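Local coordinates for pathogenicity island protein (Staphylococcus aureus subsp. aureus, PDB 3HL6) that is of unknown function but is encoded by a staphylococcal pathogenicity island, a mobile genetic element, at residues 147-151 and 152-156. Residues are numbered along the deposited sequence; the frame is centred on the assembly and turned at random.
Sequences SSNTD and VIANI
Asn155 meets Asp151 through two N-H groups that converge on one carbonyl oxygen, at the point where a loop turns into the start of helix 152-163. The backbone bond, Asn155 N to Asp151 O, measures 3.1 Å. Its N-H...O angle of 171° makes it nearly straight, and the donor also lies close to the carbonyl's own direction, as expected for the i to i+4 bond of a first helical turn.

The side chain of Asn155 can be followed outward from there. Asn155 CB already lies 3.5 Å from Asp151 O, and CG stays close to the same oxygen. A chi1 of -91°, rotated away from the usual staggered value, keeps the amide folded back along the turn. Asn155 ND2 thereby comes to 3.0 Å from Asp151 O. The N-H...O angle there is 134°, which makes this second bond weak. ND2 also passes beside CB of Asn149, without a bond. Phe114 of helix 112-121 and Asp111 touch the same side chain and help bury it.

The Asn149 side chain reaches forward to the first turn, where Asn149 ND2 lies 3.4 Å from the methyl CB of Ala154. The approach of Asn149 OD1 to Asp151 N fits an Asx turn just ahead of the helix, but this is doubtful because OD1 sits too close to a neighbouring atom in the model. Asp151 occupies the N-cap. An extended chi1 turns its carboxylate away from its own backbone nitrogen, so that it flanks the N-terminal end of the helix on the Ala154 side. Asp151 OD1 lies 3.1 Å from Val152 N at an angle too poor for a hydrogen bond, and Asp151 OD2 rests 3.7 Å from Ala154 CB.

A negative carboxylate beside the N-terminal end of the helix would probably interact favourably with the helix dipole, an electrostatic contribution that needs no direct N-H bond.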
loop_
_atom_site.group_PDB
_atom_site.type_symbol
_atom_site.label_atom_id
_atom_site.label_comp_id
_atom_site.label_asym_id
_atom_site.label_seq_id
_atom_site.Cartn_x
_atom_site.Cartn_y
_atom_site.Cartn_z
ATOM N N SER B 147 18.562 10.366 -2.409
ATOM C CA SER B 147 19.559 11.426 -2.524
ATOM C C SER B 147 19.475 12.177 -3.864
ATOM O O SER B 147 18.522 12.007 -4.637
ATOM C CB SER B 147 20.980 10.867 -2.301
ATOM O OG SER B 147 21.456 10.165 -3.446
ATOM N N SER B 148 20.491 12.996 -4.123
ATOM C CA SER B 148 20.561 13.829 -5.320
ATOM C C SER B 148 21.118 13.080 -6.551
ATOM O O SER B 148 22.172 12.451 -6.479
ATOM C CB SER B 148 21.414 15.053 -5.011
ATOM O OG SER B 148 22.319 15.293 -6.068
ATOM N N ASN B 149 20.414 13.128 -7.680
ATOM C CA ASN B 149 20.583 12.054 -8.670
ATOM C C ASN B 149 21.181 12.381 -10.054
ATOM O O ASN B 149 22.018 11.621 -10.553
ATOM C CB ASN B 149 19.312 11.225 -8.829
ATOM C CG ASN B 149 19.562 9.965 -9.631
ATOM O OD1 ASN B 149 20.407 9.971 -10.534
ATOM N ND2 ASN B 149 18.836 8.867 -9.303
ATOM N N THR B 150 20.754 13.477 -10.698
ATOM C CA THR B 150 21.316 13.804 -12.035
ATOM C C THR B 150 20.966 12.836 -13.191
ATOM O O THR B 150 21.255 13.120 -14.352
ATOM C CB THR B 150 22.852 14.019 -11.943
ATOM O OG1 THR B 150 23.109 15.229 -11.216
ATOM C CG2 THR B 150 23.491 14.116 -13.323
ATOM N N ASP B 151 20.340 11.703 -12.861
ATOM C CA ASP B 151 19.844 10.739 -13.847
ATOM C C ASP B 151 18.394 11.039 -14.241
ATOM O O ASP B 151 17.471 10.884 -13.444
ATOM C CB ASP B 151 19.948 9.334 -13.263
ATOM C CG ASP B 151 19.597 8.260 -14.254
ATOM O OD1 ASP B 151 19.325 8.572 -15.430
ATOM O OD2 ASP B 151 19.585 7.087 -13.853
ATOM N N VAL B 152 18.199 11.470 -15.478
ATOM C CA VAL B 152 16.899 11.966 -15.914
ATOM C C VAL B 152 15.782 10.923 -15.763
ATOM O O VAL B 152 14.694 11.244 -15.275
ATOM C CB VAL B 152 16.966 12.505 -17.360
ATOM C CG1 VAL B 152 15.585 12.558 -18.003
ATOM C CG2 VAL B 152 17.593 13.871 -17.363
ATOM N N ILE B 153 16.057 9.685 -16.175
ATOM C CA ILE B 153 15.036 8.643 -16.173
ATOM C C ILE B 153 14.635 8.307 -14.752
ATOM O O ILE B 153 13.443 8.167 -14.466
ATOM C CB ILE B 153 15.506 7.354 -16.874
ATOM C CG1 ILE B 153 16.058 7.645 -18.274
ATOM C CG2 ILE B 153 14.379 6.363 -16.972
ATOM C CD1 ILE B 153 15.004 7.695 -19.342
ATOM N N ALA B 154 15.622 8.176 -13.860
ATOM C CA ALA B 154 15.375 7.841 -12.461
ATOM C C ALA B 154 14.494 8.895 -11.832
ATOM O O ALA B 154 13.552 8.599 -11.129
ATOM C CB ALA B 154 16.688 7.752 -11.693
ATOM N N ASN B 155 14.834 10.146 -12.079
ATOM C CA ASN B 155 14.048 11.270 -11.619
ATOM C C ASN B 155 12.586 11.242 -12.099
ATOM O O ASN B 155 11.661 11.372 -11.315
ATOM C CB ASN B 155 14.732 12.541 -12.093
ATOM C CG ASN B 155 15.691 13.057 -11.091
ATOM O OD1 ASN B 155 15.277 13.370 -9.976
ATOM N ND2 ASN B 155 17.001 13.128 -11.442
ATOM N N ILE B 156 12.403 11.073 -13.396
ATOM C CA ILE B 156 11.072 10.982 -13.967
ATOM C C ILE B 156 10.284 9.813 -13.371
ATOM O O ILE B 156 9.082 9.940 -13.063
ATOM C CB ILE B 156 11.124 10.947 -15.496
ATOM C CG1 ILE B 156 11.625 12.305 -15.993
ATOM C CG2 ILE B 156 9.749 10.709 -16.050
ATOM C CD1 ILE B 156 12.101 12.323 -17.415
#